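Local coordinates for protein sgbp-b (Bacteroides uniformis, PDB 7K44) that probably binds xyloglucan at the bacterial cell surface, as a surface glycan-binding protein of a polysaccharide utilization locus, at residues Tyr63-Val68 / Asn73-Val78; Ile34-Thr39 / Val169-Asp174. One frame throughout, in Å; residues are numbered along the deposited sequence.

In the fold
Interaction 1 lies within the N-terminal beta-sandwich, where the loop 73-78 comes back alongside the end of strand 59-65 and Val78 begins the next strand, 78-80. Interaction 2 joins strand 33-39 of the same sandwich to a turn of the IPT/TIG domain. Their centres are about 22 Å apart and their nearest atoms about 7 Å. The centre of interaction 1 is about 38 Å from the centre of the chain, and that of interaction 2 about 20 Å. Neither includes a residue of the calcium site (Asn213, Asp215, Asp241, Lys243 and Asp378), which belongs to the xyloglucan-binding domain range. Interaction 1 is internal to one domain; interaction 2 crosses from that domain to the next.

Interaction 1: residues Tyr63-Val68 / Asn73-Val78; sequences YFTTAV and NAPVSV
Phe64 and Val78 form an antiparallel hydrogen-bonded pair. Phe64 N donates to Val78 O at 2.8 Å, with an N-H...O angle of 161°, and Val78 N returns a bond to Phe64 O at 3.1 Å. Ser77 N also reaches Phe64 O at 3.0 Å, but weakly. Ser77 and Val78 thus both face Phe64, a classic beta bulge.

Thr65 carries the next grip. Its OG1 lies opposite the backbone N about the CA-CB bond (chi1 -174°), from where it donates to Pro75 O at 2.7 Å. The hydroxyl sits in the plane of that carbonyl, on a lone pair. The same OG1 accepts from Ala67 N at 3.2 Å, closing an ST turn. Ser77 OG answers from the other segment and accepts from Thr66 N at 3.1 Å.

Apolar groups fill in around these bonds. Val76 CG2 stands over one face of the Tyr63 ring, 4.1 Å from its centroid and 8° off the normal, a CH-pi contact. Val76 CG1 packs against Tyr63 CB. Toward the far end, Ala67 CB meets Ala74 CB at 3.7 Å. Val76 is the centre of an inverse gamma turn, which brings Ser77 N round toward Pro75 O in a weak bond.

The neighbouring strand 103-110 holds the other edge of this one: Tyr63 and Thr65 bond through their backbones to Val107 and Ser105. Ser105 OG also bonds Ala67 O, and the Phe64 ring meets Phe119 edge-to-face.

The two hydroxyls take over where the strand pairing stops. Thr65 OG1 uses its proton across the contact and a lone pair within its own segment, which should fix its rotation and tie the turn to the incoming chain.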
loop_
_atom_site.group_PDB
_atom_site.type_symbol
_atom_site.label_atom_id
_atom_site.label_comp_id
_atom_site.label_asym_id
_atom_site.label_seq_id
_atom_site.Cartn_x
_atom_site.Cartn_y
_atom_site.Cartn_z
ATOM N N TYR A 63 3.149 32.009 20.117
ATOM C CA TYR A 63 3.938 32.799 19.179
ATOM C C TYR A 63 4.574 31.904 18.125
ATOM O O TYR A 63 4.808 30.714 18.356
ATOM C CB TYR A 63 5.014 33.636 19.889
ATOM C CG TYR A 63 6.047 32.841 20.666
ATOM C CD1 TYR A 63 5.804 32.437 21.974
ATOM C CD2 TYR A 63 7.273 32.507 20.096
ATOM C CE1 TYR A 63 6.746 31.714 22.692
ATOM C CE2 TYR A 63 8.219 31.784 20.805
ATOM C CZ TYR A 63 7.954 31.389 22.100
ATOM O OH TYR A 63 8.891 30.665 22.807
ATOM N N PHE A 64 4.838 32.502 16.963
ATOM C CA PHE A 64 5.672 31.904 15.935
ATOM C C PHE A 64 7.113 32.344 16.152
ATOM O O PHE A 64 7.376 33.489 16.547
ATOM C CB PHE A 64 5.220 32.367 14.549
ATOM C CG PHE A 64 3.820 31.935 14.181
ATOM C CD1 PHE A 64 2.721 32.696 14.552
ATOM C CD2 PHE A 64 3.607 30.780 13.439
ATOM C CE1 PHE A 64 1.424 32.307 14.195
ATOM C CE2 PHE A 64 2.317 30.384 13.082
ATOM C CZ PHE A 64 1.228 31.155 13.468
ATOM N N THR A 65 8.040 31.427 15.897
ATOM C CA THR A 65 9.465 31.678 16.080
ATOM C C THR A 65 10.230 31.155 14.873
ATOM O O THR A 65 9.833 30.175 14.239
ATOM C CB THR A 65 9.999 31.040 17.372
ATOM O OG1 THR A 65 11.370 31.430 17.567
ATOM C CG2 THR A 65 9.929 29.528 17.338
ATOM N N THR A 66 11.347 31.813 14.556
ATOM C CA THR A 66 12.231 31.267 13.534
ATOM C C THR A 66 13.001 30.051 14.031
ATOM O O THR A 66 13.496 29.269 13.209
ATOM C CB THR A 66 13.211 32.338 13.055
ATOM O OG1 THR A 66 13.778 32.997 14.191
ATOM C CG2 THR A 66 12.501 33.354 12.174
ATOM N N ALA A 67 13.108 29.870 15.344
ATOM C CA ALA A 67 13.803 28.719 15.898
ATOM C C ALA A 67 13.107 27.419 15.511
ATOM O O ALA A 67 11.879 27.344 15.406
ATOM C CB ALA A 67 13.863 28.813 17.420
ATOM N N VAL A 68 13.922 26.381 15.311
ATOM C CA VAL A 68 13.455 25.030 15.037
ATOM C C VAL A 68 14.164 24.073 15.986
ATOM O O VAL A 68 15.173 24.410 16.610
ATOM C CB VAL A 68 13.711 24.614 13.576
ATOM C CG1 VAL A 68 12.919 25.495 12.624
ATOM C CG2 VAL A 68 15.196 24.689 13.264
ATOM N N ASN A 73 15.238 29.723 24.643
ATOM C CA ASN A 73 15.575 31.091 24.241
ATOM C C ASN A 73 15.238 31.336 22.772
ATOM O O ASN A 73 15.991 31.974 22.037
ATOM C CB ASN A 73 17.031 31.451 24.560
ATOM N N ALA A 74 14.100 30.801 22.333
ATOM C CA ALA A 74 13.610 31.087 20.995
ATOM C C ALA A 74 13.031 32.499 20.950
ATOM O O ALA A 74 12.313 32.904 21.867
ATOM C CB ALA A 74 12.510 30.102 20.627
ATOM N N PRO A 75 13.315 33.263 19.900
ATOM C CA PRO A 75 12.739 34.605 19.800
ATOM C C PRO A 75 11.241 34.552 19.547
ATOM O O PRO A 75 10.724 33.646 18.889
ATOM C CB PRO A 75 13.463 35.209 18.593
ATOM C CG PRO A 75 13.861 34.012 17.770
ATOM C CD PRO A 75 14.215 32.962 18.774
ATOM N N VAL A 76 10.545 35.550 20.086
ATOM C CA VAL A 76 9.132 35.775 19.792
ATOM C C VAL A 76 9.046 36.542 18.479
ATOM O O VAL A 76 8.910 37.771 18.470
ATOM C CB VAL A 76 8.447 36.532 20.947
ATOM C CG1 VAL A 76 6.956 36.711 20.670
ATOM C CG2 VAL A 76 8.627 35.784 22.233
ATOM N N SER A 77 9.140 35.824 17.360
ATOM C CA SER A 77 9.206 36.470 16.052
ATOM C C SER A 77 7.884 37.140 15.684
ATOM O O SER A 77 7.864 38.290 15.224
ATOM C CB SER A 77 9.632 35.463 14.980
ATOM O OG SER A 77 10.822 34.776 15.354
ATOM N N VAL A 78 6.771 36.429 15.842
ATOM C CA VAL A 78 5.435 36.980 15.618
ATOM C C VAL A 78 4.543 36.432 16.724
ATOM O O VAL A 78 4.246 35.233 16.745
ATOM C CB VAL A 78 4.855 36.607 14.242
ATOM C CG1 VAL A 78 3.719 37.551 13.883
ATOM C CG2 VAL A 78 5.920 36.623 13.167
#

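Interaction 2: residues Ile34-Thr39 / Val169-Asp174; sequences ITRVAT and VSEAND
Arg36 and Glu171 make the whole of this contact, and it is electrostatic. Glu171 OE1 sits over one face of the Arg36 guanidinium, near its centre, 3.6 Å from CZ. The salt bridge is long, 3.7 Å from Arg36 NH1 to Glu171 OE1. No N-H points at the oxygen, because it lies well out of the guanidinium plane. The guanidinium and carboxylate planes are 75° apart, so the groups do not pair side by side. Attraction between the charges is what remains, and at a surface it is probably modest.

The Arg36 chain runs extended from CG to NE, which carries the guanidinium out from the strand to Glu171. Glu171 is instead bent at its second torsion (chi2 -24°), which turns the carboxylate back toward its own backbone, with OE1 on the side of Arg36.

Hydrogen bonds act within each partner. Ser170 to Asn173 is a type I beta turn, with Asn173 N bonded to Ser170 O at 3.0 Å, and Glu171 stands at its second position. Ser170 OG donates to Asp174 OD1 at 2.8 Å. Backbone bonds from Asn173 to Phe149 and from Asp174 to Gly146 tie the turn to its own domain. On the other side, Thr35 and Arg36 both face Val52 in a classic beta bulge of strand 33-39.

The arrangement is a light surface salt bridge between two beta-sandwich domains. It links an edge strand of the N-terminal sandwich to the turn between strands 168-169 and 175-179 of the IPT/TIG domain, an immunoglobulin-like fold.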
loop_
_atom_site.group_PDB
_atom_site.type_symbol
_atom_site.label_atom_id
_atom_site.label_comp_id
_atom_site.label_asym_id
_atom_site.label_seq_id
_atom_site.Cartn_x
_atom_site.Cartn_y
_atom_site.Cartn_z
ATOM N N ILE A 34 1.477 19.375 21.372
ATOM C CA ILE A 34 0.803 19.717 20.126
ATOM C C ILE A 34 0.793 18.478 19.247
ATOM O O ILE A 34 1.850 17.916 18.943
ATOM C CB ILE A 34 1.479 20.896 19.407
ATOM C CG1 ILE A 34 1.425 22.159 20.267
ATOM C CG2 ILE A 34 0.810 21.138 18.065
ATOM C CD1 ILE A 34 2.227 23.316 19.702
ATOM N N THR A 35 -0.401 18.045 18.850
ATOM C CA THR A 35 -0.561 16.911 17.951
ATOM C C THR A 35 -0.495 17.354 16.499
ATOM O O THR A 35 0.164 16.716 15.670
ATOM C CB THR A 35 -1.914 16.250 18.217
ATOM O OG1 THR A 35 -1.967 15.804 19.576
ATOM C CG2 THR A 35 -2.134 15.079 17.271
ATOM N N ARG A 36 -1.176 18.449 16.180
ATOM C CA ARG A 36 -1.263 18.929 14.813
ATOM C C ARG A 36 -1.814 20.341 14.863
ATOM O O ARG A 36 -2.299 20.810 15.899
ATOM C CB ARG A 36 -2.176 18.052 13.959
ATOM C CG ARG A 36 -3.585 17.945 14.514
ATOM C CD ARG A 36 -4.476 17.008 13.688
ATOM N NE ARG A 36 -5.781 16.845 14.327
ATOM C CZ ARG A 36 -6.897 17.449 13.927
ATOM N NH1 ARG A 36 -6.881 18.259 12.876
ATOM N NH2 ARG A 36 -8.035 17.247 14.583
ATOM N N VAL A 37 -1.743 21.007 13.719
ATOM C CA VAL A 37 -2.327 22.324 13.527
ATOM C C VAL A 37 -3.216 22.256 12.298
ATOM O O VAL A 37 -2.768 21.829 11.226
ATOM C CB VAL A 37 -1.241 23.398 13.351
ATOM C CG1 VAL A 37 -1.884 24.745 13.070
ATOM C CG2 VAL A 37 -0.388 23.466 14.599
ATOM N N ALA A 38 -4.475 22.642 12.462
ATOM C CA ALA A 38 -5.431 22.676 11.369
ATOM C C ALA A 38 -5.429 24.070 10.765
ATOM O O ALA A 38 -5.534 25.067 11.489
ATOM C CB ALA A 38 -6.830 22.346 11.888
ATOM N N THR A 39 -5.299 24.136 9.443
ATOM C CA THR A 39 -5.342 25.406 8.732
ATOM C C THR A 39 -5.463 25.140 7.241
ATOM O O THR A 39 -5.179 24.037 6.762
ATOM C CB THR A 39 -4.091 26.251 9.002
ATOM O OG1 THR A 39 -4.321 27.585 8.536
ATOM C CG2 THR A 39 -2.871 25.669 8.289
ATOM N N VAL A 169 -8.555 9.737 5.069
ATOM C CA VAL A 169 -7.175 10.188 5.240
ATOM C C VAL A 169 -6.868 10.274 6.731
ATOM O O VAL A 169 -7.684 10.782 7.508
ATOM C CB VAL A 169 -6.924 11.544 4.552
ATOM C CG1 VAL A 169 -5.493 12.016 4.793
ATOM C CG2 VAL A 169 -7.212 11.454 3.073
ATOM N N SER A 170 -5.700 9.777 7.126
ATOM C CA SER A 170 -5.298 9.783 8.524
ATOM C C SER A 170 -5.108 11.219 9.000
ATOM O O SER A 170 -4.949 12.148 8.206
ATOM C CB SER A 170 -3.973 9.052 8.717
ATOM O OG SER A 170 -2.907 9.737 8.073
ATOM N N GLU A 171 -5.108 11.394 10.322
ATOM C CA GLU A 171 -5.012 12.747 10.863
ATOM C C GLU A 171 -3.659 13.376 10.544
ATOM O O GLU A 171 -3.566 14.591 10.325
ATOM C CB GLU A 171 -5.305 12.752 12.360
ATOM C CG GLU A 171 -6.786 12.917 12.688
ATOM C CD GLU A 171 -7.567 13.596 11.567
ATOM O OE1 GLU A 171 -7.517 14.841 11.472
ATOM O OE2 GLU A 171 -8.234 12.886 10.780
ATOM N N ALA A 172 -2.603 12.562 10.491
ATOM C CA ALA A 172 -1.263 13.033 10.155
ATOM C C ALA A 172 -1.042 13.221 8.658
ATOM O O ALA A 172 0.077 13.568 8.260
ATOM C CB ALA A 172 -0.199 12.084 10.720
ATOM N N ASN A 173 -2.070 12.998 7.834
ATOM C CA ASN A 173 -1.998 13.194 6.385
ATOM C C ASN A 173 -0.909 12.344 5.732
ATOM O O ASN A 173 -0.337 12.730 4.711
ATOM C CB ASN A 173 -1.869 14.672 6.001
ATOM C CG ASN A 173 -3.035 15.503 6.497
ATOM O OD1 ASN A 173 -2.862 16.420 7.303
ATOM N ND2 ASN A 173 -4.224 15.199 6.013
ATOM N N ASP A 174 -0.607 11.180 6.316
ATOM C CA ASP A 174 0.448 10.305 5.815
ATOM C C ASP A 174 -0.072 8.938 5.389
ATOM O O ASP A 174 0.730 8.052 5.082
ATOM C CB ASP A 174 1.567 10.130 6.848
ATOM C CG ASP A 174 1.068 9.545 8.155
ATOM O OD1 ASP A 174 -0.158 9.348 8.293
ATOM O OD2 ASP A 174 1.905 9.286 9.043
#